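Local coordinates for protein bacterial regulatory proteins, tetR family (Corynebacterium glutamicum, PDB 3AQT) that acts as a TetR-family transcriptional repressor that binds resorcinol as its inducer and probably contacts DNA through an N-terminal helix-turn-helix, at residues A108-L113 and G159-R164; L116-E121 and A232-P237; N85-P88 and Q92-Q95; S54-M59 and A98-E103; G189-A194 and Q211-A216. All blocks are in the same frame, centred on the assembly; numbering follows the deposited sequence.

Interactions 3 and 2 lie on opposite sides of the chain's centre, about 38 Å apart between centres, with the predicted DNA-binding end at interaction 3. Interactions 3, 4 and 1 all use helix 90-111; interactions 3 and 4 touch, with centres about 13 Å apart, whereas the centre of interaction 1 lies about 20 Å from that of interaction 4. Interaction 1 adjoins the ligand and contributes Leu-109, Arg-161 and Ala-162 to its pocket. Interaction 2 touches both interaction 1, where Val-112 meets Pro-237, and interaction 5, where Ala-232 meets Gln-211. In interaction 5, the side chain of Leu-191 lies about 6 Å from resorcinol, and the second subunit packs against the same helices.

Interaction 1 of 5, residues A108-L113 and G159-R164. With RCO (resorcinol), chain D.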
# COMPACT_ATOMS: atom_id res chain seq x y z
N ALA B 108 13.87 -19.03 4.03
CA ALA B 108 15.29 -18.72 4.14
C ALA B 108 15.51 -17.74 5.30
O ALA B 108 16.45 -17.90 6.07
CB ALA B 108 15.83 -18.12 2.83
N LEU B 109 14.64 -16.75 5.44
CA LEU B 109 14.78 -15.78 6.52
C LEU B 109 14.62 -16.46 7.88
O LEU B 109 15.34 -16.12 8.82
CB LEU B 109 13.75 -14.66 6.39
CG LEU B 109 13.95 -13.67 5.25
CD1 LEU B 109 12.78 -12.69 5.21
CD2 LEU B 109 15.28 -12.95 5.42
N ASP B 110 13.69 -17.40 7.98
CA ASP B 110 13.48 -18.10 9.23
C ASP B 110 14.73 -18.92 9.61
O ASP B 110 14.99 -19.14 10.79
CB ASP B 110 12.26 -19.02 9.15
CG ASP B 110 10.95 -18.25 9.14
OD1 ASP B 110 10.93 -17.08 9.58
OD2 ASP B 110 9.91 -18.82 8.71
N GLN B 111 15.49 -19.36 8.62
CA GLN B 111 16.69 -20.15 8.87
C GLN B 111 17.83 -19.29 9.44
O GLN B 111 18.49 -19.68 10.40
CB GLN B 111 17.19 -20.81 7.59
CG GLN B 111 16.19 -21.71 6.89
CD GLN B 111 15.91 -22.99 7.64
OE1 GLN B 111 16.83 -23.76 7.93
NE2 GLN B 111 14.64 -23.24 7.95
N VAL B 112 18.06 -18.12 8.86
CA VAL B 112 19.14 -17.25 9.31
C VAL B 112 18.78 -16.20 10.37
O VAL B 112 19.07 -16.37 11.56
CB VAL B 112 19.76 -16.52 8.11
CG1 VAL B 112 21.02 -15.78 8.56
CG2 VAL B 112 20.07 -17.50 6.99
N LEU B 113 18.17 -15.11 9.93
CA LEU B 113 17.79 -14.00 10.81
C LEU B 113 17.45 -14.30 12.26
O LEU B 113 18.15 -13.86 13.17
CB LEU B 113 16.65 -13.20 10.18
CG LEU B 113 17.07 -12.22 9.08
CD1 LEU B 113 17.99 -11.17 9.66
CD2 LEU B 113 17.77 -12.95 7.96
N GLY B 159 3.18 -12.37 6.32
CA GLY B 159 2.53 -11.70 7.43
C GLY B 159 2.68 -12.44 8.75
O GLY B 159 3.06 -11.84 9.76
N PRO B 160 2.38 -13.75 8.78
CA PRO B 160 2.50 -14.51 10.02
C PRO B 160 3.92 -14.50 10.57
O PRO B 160 4.12 -14.54 11.78
CB PRO B 160 2.04 -15.91 9.62
CG PRO B 160 1.07 -15.64 8.49
CD PRO B 160 1.79 -14.58 7.70
N ARG B 161 4.89 -14.42 9.67
CA ARG B 161 6.29 -14.39 10.08
C ARG B 161 6.65 -13.03 10.68
O ARG B 161 7.35 -12.94 11.69
CB ARG B 161 7.21 -14.70 8.89
CG ARG B 161 7.11 -16.13 8.40
CD ARG B 161 8.04 -16.40 7.22
NE ARG B 161 8.16 -17.84 6.97
CZ ARG B 161 7.33 -18.56 6.23
NH1 ARG B 161 6.29 -17.99 5.63
NH2 ARG B 161 7.51 -19.87 6.11
N ALA B 162 6.18 -11.97 10.03
CA ALA B 162 6.45 -10.62 10.49
C ALA B 162 5.76 -10.40 11.82
O ALA B 162 6.34 -9.85 12.75
CB ALA B 162 5.96 -9.61 9.47
N ARG B 163 4.51 -10.83 11.92
CA ARG B 163 3.76 -10.66 13.15
C ARG B 163 4.51 -11.35 14.29
O ARG B 163 4.63 -10.80 15.39
CB ARG B 163 2.35 -11.26 12.98
CG ARG B 163 1.36 -10.84 14.05
CD ARG B 163 -0.02 -11.42 13.78
NE ARG B 163 -1.05 -10.84 14.63
CZ ARG B 163 -1.18 -11.11 15.93
NH1 ARG B 163 -0.35 -11.96 16.52
NH2 ARG B 163 -2.14 -10.53 16.63
N ARG B 164 5.02 -12.54 14.02
CA ARG B 164 5.77 -13.31 15.00
C ARG B 164 6.96 -12.50 15.48
O ARG B 164 7.17 -12.33 16.69
CB ARG B 164 6.27 -14.61 14.38
CG ARG B 164 7.22 -15.41 15.26
CD ARG B 164 8.04 -16.38 14.44
NE ARG B 164 8.92 -15.67 13.51
CZ ARG B 164 9.28 -16.14 12.32
NH1 ARG B 164 8.84 -17.31 11.90
NH2 ARG B 164 10.10 -15.42 11.55
C1 RCO D . 9.45 -11.71 7.28
C2 RCO D . 9.81 -11.43 8.64
C3 RCO D . 9.79 -10.10 9.12
C4 RCO D . 9.42 -9.05 8.26
C5 RCO D . 9.08 -9.32 6.92
C6 RCO D . 9.09 -10.65 6.43
O1 RCO D . 9.47 -13.02 6.82
O3 RCO D . 10.13 -9.80 10.44
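Asp-110, near the end of helix 90-111, faces the first turns of helix 159-171 across a CA-CA distance of 8.1 Å to Arg-161. The motif is a salt-bridge network, one aspartate held by two arginines a helical turn apart, at the edge of the resorcinol pocket of this all-helical TetR-type regulator. Each carboxylate oxygen takes its own arginine. OD2 of Asp-110 receives NE of Arg-161 at 2.7 Å, and the two flat groups are only 24° apart, although the donor stands above the carboxylate plane. Arg-161 reaches it with a chain extended from CG to NE. Arg-164 instead bends at chi3 (65°), which brings its guanidinium round to OD1 of Asp-110: NH2 bonds to that oxygen at 2.7 Å on its syn side, while a weak second bond comes from NH1 at 3.1 Å. Here the planes are turned 68° apart. With both oxygens engaged, the rotation of the carboxylate is probably well fixed, and the two positive charges would favour its ionised form.

The pocket begins immediately beside this polar group. Leu-109 and Ala-162 also line it, and Asp-165 hydrogen-bonds the ligand. Arg-161 therefore serves both sides: its NE holds Asp-110, whereas its CB lies 3.5 Å from O1 of resorcinol.

Interaction 2 of 5, residues L116-E121 and A232-P237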
# COMPACT_ATOMS: atom_id res chain seq x y z
N LEU B 116 19.58 -14.22 15.51
CA LEU B 116 20.17 -13.01 16.05
C LEU B 116 19.36 -12.83 17.33
O LEU B 116 18.20 -13.22 17.39
CB LEU B 116 19.94 -11.83 15.10
CG LEU B 116 20.57 -11.92 13.71
CD1 LEU B 116 19.91 -10.91 12.77
CD2 LEU B 116 22.07 -11.66 13.79
N ASP B 117 19.95 -12.24 18.36
CA ASP B 117 19.24 -12.07 19.62
C ASP B 117 18.30 -10.87 19.63
O ASP B 117 17.22 -10.94 20.20
CB ASP B 117 20.22 -11.94 20.78
CG ASP B 117 21.06 -13.19 20.97
OD1 ASP B 117 20.47 -14.28 21.15
OD2 ASP B 117 22.31 -13.08 20.94
N ASP B 118 18.71 -9.78 19.01
CA ASP B 118 17.91 -8.56 18.98
C ASP B 118 16.72 -8.67 18.03
O ASP B 118 16.89 -8.76 16.81
CB ASP B 118 18.79 -7.39 18.58
CG ASP B 118 18.17 -6.05 18.89
OD1 ASP B 118 16.93 -5.99 19.08
OD2 ASP B 118 18.91 -5.06 18.94
N PRO B 119 15.50 -8.64 18.58
CA PRO B 119 14.30 -8.73 17.76
C PRO B 119 14.27 -7.61 16.72
O PRO B 119 13.77 -7.77 15.61
CB PRO B 119 13.16 -8.60 18.78
CG PRO B 119 13.77 -9.14 20.04
CD PRO B 119 15.16 -8.55 20.01
N ALA B 120 14.84 -6.46 17.09
CA ALA B 120 14.87 -5.32 16.19
C ALA B 120 15.74 -5.62 14.97
O ALA B 120 15.46 -5.13 13.89
CB ALA B 120 15.41 -4.09 16.92
N GLU B 121 16.78 -6.43 15.16
CA GLU B 121 17.67 -6.76 14.05
C GLU B 121 17.04 -7.81 13.15
O GLU B 121 17.26 -7.82 11.94
CB GLU B 121 19.02 -7.26 14.57
CG GLU B 121 20.18 -6.90 13.65
CD GLU B 121 21.51 -7.47 14.13
OE1 GLU B 121 21.76 -7.48 15.36
OE2 GLU B 121 22.32 -7.89 13.27
N ALA B 232 19.68 -0.68 11.58
CA ALA B 232 19.45 -1.00 10.18
C ALA B 232 20.72 -0.98 9.36
O ALA B 232 20.70 -1.31 8.17
CB ALA B 232 18.44 -0.03 9.59
N SER B 233 21.83 -0.59 9.98
CA SER B 233 23.11 -0.53 9.28
C SER B 233 24.07 -1.67 9.65
O SER B 233 25.18 -1.73 9.14
CB SER B 233 23.80 0.80 9.56
OG SER B 233 24.18 0.89 10.93
N ARG B 234 23.63 -2.57 10.52
CA ARG B 234 24.46 -3.70 10.93
C ARG B 234 24.73 -4.63 9.75
O ARG B 234 23.93 -4.73 8.83
CB ARG B 234 23.78 -4.47 12.05
CG ARG B 234 23.62 -3.66 13.30
CD ARG B 234 22.89 -4.43 14.37
NE ARG B 234 22.79 -3.63 15.57
CZ ARG B 234 22.15 -4.00 16.67
NH1 ARG B 234 21.55 -5.18 16.72
NH2 ARG B 234 22.12 -3.19 17.72
N PRO B 235 25.87 -5.34 9.77
CA PRO B 235 26.18 -6.25 8.66
C PRO B 235 25.02 -7.22 8.45
O PRO B 235 24.52 -7.83 9.40
CB PRO B 235 27.46 -6.93 9.12
CG PRO B 235 28.10 -5.89 9.99
CD PRO B 235 26.92 -5.40 10.79
N LEU B 236 24.59 -7.36 7.20
CA LEU B 236 23.48 -8.24 6.89
C LEU B 236 23.92 -9.66 6.57
O LEU B 236 24.74 -9.88 5.69
CB LEU B 236 22.68 -7.68 5.71
CG LEU B 236 21.27 -8.25 5.52
CD1 LEU B 236 20.44 -7.96 6.76
CD2 LEU B 236 20.64 -7.63 4.30
N PRO B 237 23.36 -10.65 7.29
CA PRO B 237 23.69 -12.07 7.10
C PRO B 237 23.26 -12.56 5.71
O PRO B 237 22.17 -12.23 5.25
CB PRO B 237 22.89 -12.76 8.21
CG PRO B 237 22.70 -11.67 9.25
CD PRO B 237 22.40 -10.48 8.40
O HOH W 1 21.33 -4.42 20.13
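Arg-234 stretches out from the loop after helix 225-231 and lays the NH1 side of its guanidinium against Glu-121 and Asp-118, at the start of helix 119-134. Its chain is extended from CG to NE (chi2 and chi3 both 178°), which carries the charged group across to the two carboxylates. The Glu-121 carboxylate stands nearly upright to the guanidinium, with their planes 87° apart. NH1 of Arg-234 bonds OE1 of Glu-121 at 2.7 Å; the oxygen lies near the guanidinium plane, but the nitrogen sits above that of the carboxylate. Behind this bond the aliphatic part of the arginine packs close, its CD 3.4 Å from the same OE1.

Asp-118 crosses Arg-234 at about a right angle and is held more loosely by this arginine. Its OD2 makes a weak bond to NH1 of Arg-234 at 3.5 Å, supplemented by a water that donates to OD2 and accepts from NH2 of the arginine. OD2 has a stronger partner in Arg-174, by a salt bridge. The other oxygen, OD1, caps the helix from the N-cap position by accepting from N of Ala-120 at 2.9 Å.

The network thus ties the C-terminal loop to the first turn of helix 119-134, while Glu-230 of helix 225-231 supplies Arg-234 with another salt bridge and Ala-120 packs on Leu-218 of helix 209-220.

Interaction 3 of 5, residues N85-P88 and Q92-Q95; sequences NYFP and QLLQ
Gln-92, in the first turn of helix 90-111, folds back over the loop that leads into that helix and meets Pro-88 and Phe-87. Its chain is bent at chi2 (-124°), bringing the amide oxygen OE1 to within 3.0 Å of CD in the Pro-88 ring, with CG of the glutamine lying 3.9 Å from CG of the same proline. OE1 of Gln-92 also approaches CD1 of Phe-87 at 3.8 Å, obliquely to the ring. The backbone N of this glutamine is hydrogen-bonded to Asp-89, between the two segments.

Leu-93 follows and turns its methyl CD1 over one face of the Phe-87 ring, offset toward the rim. This is a CH-pi contact, 4.1 Å from CD1 to the ring centroid and 24° off the ring normal. The Phe-87 ring also packs on Ile-52 of helix 41-62, which Leu-93 touches as well, so the three apolar side chains form a small core where the predicted helix-turn-helix meets helix 90-111.

No hydrogen bond joins the two segments. The contact therefore rests on dispersion and shape, with the methyl-ring contact at its centre and the glutamine oxygen against proline carbons at its margin.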
# COMPACT_ATOMS: atom_id res chain seq x y z
N ASN B 85 -9.02 -24.56 -17.26
CA ASN B 85 -9.57 -25.77 -16.68
C ASN B 85 -8.86 -25.99 -15.35
O ASN B 85 -9.24 -26.85 -14.57
CB ASN B 85 -9.30 -26.97 -17.59
CG ASN B 85 -10.46 -27.27 -18.51
OD1 ASN B 85 -10.35 -28.13 -19.38
ND2 ASN B 85 -11.58 -26.58 -18.32
N TYR B 86 -7.83 -25.18 -15.10
CA TYR B 86 -7.03 -25.31 -13.88
C TYR B 86 -6.95 -24.03 -13.06
O TYR B 86 -6.68 -24.07 -11.87
CB TYR B 86 -5.63 -25.78 -14.26
CG TYR B 86 -5.65 -26.98 -15.18
CD1 TYR B 86 -5.93 -28.26 -14.70
CD2 TYR B 86 -5.41 -26.83 -16.55
CE1 TYR B 86 -5.96 -29.36 -15.55
CE2 TYR B 86 -5.45 -27.92 -17.41
CZ TYR B 86 -5.72 -29.18 -16.91
OH TYR B 86 -5.74 -30.26 -17.76
N PHE B 87 -7.16 -22.90 -13.72
CA PHE B 87 -7.16 -21.59 -13.07
C PHE B 87 -8.33 -20.78 -13.65
O PHE B 87 -8.57 -20.81 -14.86
CB PHE B 87 -5.85 -20.85 -13.33
CG PHE B 87 -4.68 -21.40 -12.57
CD1 PHE B 87 -4.43 -20.98 -11.26
CD2 PHE B 87 -3.84 -22.35 -13.14
CE1 PHE B 87 -3.37 -21.50 -10.54
CE2 PHE B 87 -2.78 -22.88 -12.42
CZ PHE B 87 -2.54 -22.45 -11.12
N PRO B 88 -9.08 -20.07 -12.80
CA PRO B 88 -10.20 -19.27 -13.29
C PRO B 88 -9.72 -18.10 -14.13
O PRO B 88 -10.40 -17.67 -15.07
CB PRO B 88 -10.89 -18.82 -12.01
CG PRO B 88 -9.74 -18.67 -11.06
CD PRO B 88 -8.96 -19.94 -11.33
N GLN B 92 -5.01 -15.42 -10.60
CA GLN B 92 -4.81 -16.51 -9.67
C GLN B 92 -3.42 -17.14 -9.87
O GLN B 92 -2.69 -17.37 -8.91
CB GLN B 92 -5.89 -17.58 -9.85
CG GLN B 92 -6.80 -17.78 -8.62
CD GLN B 92 -6.80 -19.24 -8.12
OE1 GLN B 92 -7.28 -20.15 -8.81
NE2 GLN B 92 -6.27 -19.45 -6.92
N LEU B 93 -3.06 -17.39 -11.13
CA LEU B 93 -1.77 -17.98 -11.44
C LEU B 93 -0.64 -17.07 -11.02
O LEU B 93 0.39 -17.52 -10.53
CB LEU B 93 -1.66 -18.27 -12.94
CG LEU B 93 -0.29 -18.74 -13.45
CD1 LEU B 93 -0.03 -20.17 -12.98
CD2 LEU B 93 -0.26 -18.68 -14.96
N LEU B 94 -0.83 -15.77 -11.24
CA LEU B 94 0.19 -14.79 -10.89
C LEU B 94 0.40 -14.86 -9.37
O LEU B 94 1.53 -14.86 -8.88
CB LEU B 94 -0.29 -13.39 -11.28
CG LEU B 94 0.74 -12.42 -11.87
CD1 LEU B 94 1.96 -12.31 -10.95
CD2 LEU B 94 1.16 -12.93 -13.25
N GLN B 95 -0.70 -14.93 -8.65
CA GLN B 95 -0.64 -15.00 -7.20
C GLN B 95 0.09 -16.24 -6.70
O GLN B 95 0.84 -16.17 -5.72
CB GLN B 95 -2.05 -14.92 -6.63
CG GLN B 95 -2.59 -13.50 -6.67
CD GLN B 95 -3.99 -13.41 -6.12
OE1 GLN B 95 -4.35 -14.09 -5.16
NE2 GLN B 95 -4.79 -12.55 -6.72

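Interaction 4 of 5, residues S54-M59 and A98-E103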
# COMPACT_ATOMS: atom_id res chain seq x y z
N SER B 54 5.92 -23.50 -14.95
CA SER B 54 6.10 -22.93 -16.28
C SER B 54 6.10 -21.41 -16.21
O SER B 54 7.02 -20.74 -16.70
CB SER B 54 5.00 -23.41 -17.22
OG SER B 54 5.19 -22.88 -18.52
N ALA B 55 5.06 -20.86 -15.59
CA ALA B 55 4.92 -19.42 -15.45
C ALA B 55 6.13 -18.81 -14.77
O ALA B 55 6.63 -17.78 -15.21
CB ALA B 55 3.65 -19.09 -14.66
N ARG B 56 6.60 -19.43 -13.69
CA ARG B 56 7.75 -18.88 -12.98
C ARG B 56 9.02 -18.88 -13.82
O ARG B 56 9.75 -17.91 -13.85
CB ARG B 56 8.04 -19.66 -11.69
CG ARG B 56 9.21 -19.07 -10.91
CD ARG B 56 9.62 -19.97 -9.76
NE ARG B 56 10.16 -21.23 -10.25
CZ ARG B 56 9.73 -22.43 -9.86
NH1 ARG B 56 8.76 -22.54 -8.96
NH2 ARG B 56 10.28 -23.52 -10.38
N THR B 57 9.28 -20.00 -14.48
CA THR B 57 10.48 -20.09 -15.29
C THR B 57 10.48 -19.05 -16.41
O THR B 57 11.49 -18.37 -16.63
CB THR B 57 10.62 -21.49 -15.87
OG1 THR B 57 10.50 -22.44 -14.80
CG2 THR B 57 11.97 -21.67 -16.54
N LEU B 58 9.36 -18.90 -17.09
CA LEU B 58 9.25 -17.93 -18.18
C LEU B 58 9.30 -16.47 -17.70
O LEU B 58 10.06 -15.66 -18.24
CB LEU B 58 7.96 -18.19 -18.97
CG LEU B 58 7.96 -19.55 -19.69
CD1 LEU B 58 6.61 -19.81 -20.33
CD2 LEU B 58 9.06 -19.57 -20.73
N MSE B 59 8.52 -16.14 -16.69
CA MSE B 59 8.51 -14.77 -16.18
C MSE B 59 9.86 -14.36 -15.61
O MSE B 59 10.23 -13.18 -15.67
CB MSE B 59 7.43 -14.60 -15.12
CG MSE B 59 6.04 -14.71 -15.69
SE MSE B 59 4.72 -14.77 -14.30
CE MSE B 59 3.11 -14.80 -15.39
N ALA B 98 3.74 -15.66 -7.14
CA ALA B 98 4.22 -14.72 -6.13
C ALA B 98 4.32 -15.42 -4.77
O ALA B 98 5.27 -15.20 -4.02
CB ALA B 98 3.27 -13.51 -6.03
N GLU B 99 3.35 -16.27 -4.45
CA GLU B 99 3.39 -16.99 -3.18
C GLU B 99 4.66 -17.83 -3.13
O GLU B 99 5.35 -17.88 -2.12
CB GLU B 99 2.17 -17.91 -3.01
CG GLU B 99 0.92 -17.21 -2.49
CD GLU B 99 -0.13 -18.18 -1.96
OE1 GLU B 99 0.14 -19.40 -1.90
OE2 GLU B 99 -1.23 -17.73 -1.59
N ASP B 100 4.95 -18.49 -4.25
CA ASP B 100 6.13 -19.33 -4.34
C ASP B 100 7.38 -18.50 -4.08
O ASP B 100 8.27 -18.92 -3.35
CB ASP B 100 6.18 -19.99 -5.72
CG ASP B 100 7.40 -20.87 -5.90
OD1 ASP B 100 7.45 -21.96 -5.28
OD2 ASP B 100 8.32 -20.48 -6.66
N ALA B 101 7.45 -17.32 -4.68
CA ALA B 101 8.62 -16.46 -4.50
C ALA B 101 8.75 -15.94 -3.06
O ALA B 101 9.84 -15.99 -2.47
CB ALA B 101 8.56 -15.28 -5.47
N PHE B 102 7.66 -15.43 -2.49
CA PHE B 102 7.71 -14.90 -1.14
C PHE B 102 7.96 -15.98 -0.09
O PHE B 102 8.69 -15.76 0.88
CB PHE B 102 6.42 -14.15 -0.81
CG PHE B 102 6.15 -12.99 -1.71
CD1 PHE B 102 7.19 -12.21 -2.20
CD2 PHE B 102 4.84 -12.66 -2.06
CE1 PHE B 102 6.94 -11.12 -3.02
CE2 PHE B 102 4.57 -11.57 -2.88
CZ PHE B 102 5.62 -10.79 -3.37
N GLU B 103 7.35 -17.15 -0.27
CA GLU B 103 7.53 -18.23 0.69
C GLU B 103 8.97 -18.73 0.69
O GLU B 103 9.52 -19.07 1.74
CB GLU B 103 6.58 -19.39 0.38
CG GLU B 103 6.71 -20.56 1.33
CD GLU B 103 5.80 -21.71 0.93
OE1 GLU B 103 5.91 -22.80 1.52
OE2 GLU B 103 4.97 -21.52 0.01
O HOH W 2 6.96 -24.49 -7.47
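Arg-56 and Asp-100 account for the whole of this small contact, a single interhelical salt bridge spanning helix 41-62 and helix 90-111 of the TetR-type fold. The backbones stay well apart, the nearest CA atoms being those of Arg-56 and Ala-98 at 8.8 Å, so the side chains, above all the long arginine, must do the reaching.

Arg-56 leaves its helix with CG anti to the backbone N (chi1 -178°) and then bends at chi3, swinging the guanidinium toward the neighbouring helix. NH1 donates to OD2 of Asp-100 at 3.1 Å, with an N-H...O angle of 141°. The oxygen lies at the edge of the guanidinium but is tilted from its plane, and the nitrogen in turn stands well above the carboxylate plane. Although the flat groups are only 30° apart, they do not form the paired, side-by-side arrangement in which two nitrogens face two oxygens; one nitrogen meets one oxygen.

The side chain of Asp-100 crosses that of the arginine at about a right angle. The bridge lies at the protein surface, while the more buried packing between these helices is made by neighbours such as Ala-55 on Leu-93 and Met-59, a selenomethionine, on Leu-94. Ala-98 and Ala-101 turn to another partner, Phe-143 of helix 138-146.

A water supplements the direct bond: it accepts from NH1 of Arg-56 at 3.0 Å and donates weakly to OD1 of Asp-100 at 3.4 Å.

Interaction 5 of 5, residues G189-A194 and Q211-A216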
# COMPACT_ATOMS: atom_id res chain seq x y z
N GLY B 189 2.30 -2.53 3.63
CA GLY B 189 1.76 -1.47 2.81
C GLY B 189 2.91 -0.53 2.49
O GLY B 189 3.06 -0.07 1.36
N SER B 190 3.73 -0.25 3.50
CA SER B 190 4.90 0.63 3.35
C SER B 190 5.96 0.01 2.47
O SER B 190 6.60 0.70 1.67
CB SER B 190 5.53 0.92 4.71
OG SER B 190 4.66 1.68 5.53
N LEU B 191 6.16 -1.30 2.62
CA LEU B 191 7.17 -2.00 1.83
C LEU B 191 6.87 -1.83 0.35
O LEU B 191 7.74 -1.44 -0.43
CB LEU B 191 7.17 -3.49 2.19
CG LEU B 191 8.15 -4.39 1.42
CD1 LEU B 191 9.58 -4.10 1.86
CD2 LEU B 191 7.81 -5.85 1.68
N ILE B 192 5.62 -2.11 -0.03
CA ILE B 192 5.21 -1.99 -1.42
C ILE B 192 5.48 -0.59 -1.96
O ILE B 192 6.10 -0.43 -3.02
CB ILE B 192 3.70 -2.34 -1.57
CG1 ILE B 192 3.49 -3.82 -1.23
CG2 ILE B 192 3.23 -2.02 -2.98
CD1 ILE B 192 2.04 -4.23 -1.01
N ALA B 193 5.02 0.43 -1.25
CA ALA B 193 5.24 1.80 -1.69
C ALA B 193 6.74 2.05 -1.77
O ALA B 193 7.24 2.61 -2.75
CB ALA B 193 4.61 2.78 -0.72
N ALA B 194 7.46 1.62 -0.74
CA ALA B 194 8.90 1.81 -0.72
C ALA B 194 9.59 1.19 -1.93
O ALA B 194 10.46 1.80 -2.56
CB ALA B 194 9.49 1.24 0.58
N GLN B 211 18.33 0.04 4.10
CA GLN B 211 18.62 0.50 5.46
C GLN B 211 17.66 1.60 5.89
O GLN B 211 17.07 1.53 6.97
CB GLN B 211 20.05 1.02 5.54
CG GLN B 211 21.11 -0.07 5.49
CD GLN B 211 22.52 0.48 5.67
OE1 GLN B 211 22.71 1.48 6.35
NE2 GLN B 211 23.50 -0.17 5.07
N ILE B 212 17.51 2.60 5.04
CA ILE B 212 16.63 3.72 5.33
C ILE B 212 15.20 3.25 5.54
O ILE B 212 14.52 3.72 6.44
CB ILE B 212 16.68 4.75 4.19
CG1 ILE B 212 18.11 5.28 4.05
CG2 ILE B 212 15.73 5.90 4.49
CD1 ILE B 212 18.39 6.02 2.74
N PHE B 213 14.75 2.31 4.72
CA PHE B 213 13.40 1.81 4.88
C PHE B 213 13.25 1.04 6.19
O PHE B 213 12.28 1.24 6.93
CB PHE B 213 13.00 0.89 3.71
CG PHE B 213 11.67 0.23 3.92
CD1 PHE B 213 10.50 0.98 3.93
CD2 PHE B 213 11.59 -1.13 4.21
CE1 PHE B 213 9.27 0.39 4.22
CE2 PHE B 213 10.37 -1.73 4.50
CZ PHE B 213 9.21 -0.97 4.51
N ALA B 214 14.21 0.17 6.48
CA ALA B 214 14.15 -0.62 7.71
C ALA B 214 14.14 0.28 8.94
O ALA B 214 13.42 0.02 9.91
CB ALA B 214 15.33 -1.59 7.77
N ALA B 215 14.93 1.35 8.90
CA ALA B 215 14.98 2.27 10.04
C ALA B 215 13.61 2.87 10.30
O ALA B 215 13.16 2.95 11.45
CB ALA B 215 15.99 3.37 9.77
N ALA B 216 12.94 3.30 9.24
CA ALA B 216 11.61 3.90 9.38
C ALA B 216 10.62 2.91 9.98
O ALA B 216 9.77 3.29 10.79
CB ALA B 216 11.10 4.38 8.02
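Phe-213 of helix 209-220 drives its ring against helix 180-199, where Ser-190, Leu-191 and Ala-194 receive it. The short helical segments run nearly antiparallel, at 157°, with axes 11.2 Å apart, and this one side chain spans the gap. Packing is tight along the ring from CD1 round to CE2. CB of Ala-194 touches CD1 of Phe-213 at 3.5 Å, the backbone CA of Leu-191 meets CZ of the phenylalanine at the same distance, and CB of Ser-190 lies at the ring edge, 3.8 Å from CE1, while the hydroxyl of this serine bonds to the carbonyl of Cys-186 within its own helix. Leu-191 adds its methyl CD1 at 3.6 Å from CE2 of Phe-213, the two side chains crossing at about a right angle. The phenylalanine reaches this site with CG anti to the backbone N (chi1 173°).

Beyond the ring the contact is looser: Ile-212, just before the phenylalanine, and Ala-216, about a turn after it, keep their side chains well clear of the facing segment and are partly exposed.

Helix 119-134 flanks the contact through Leu-130 and Val-131 on Leu-191, while Leu-182 of the second subunit packs on Ala-194 and Ile-212, placing both helices at the dimer interface.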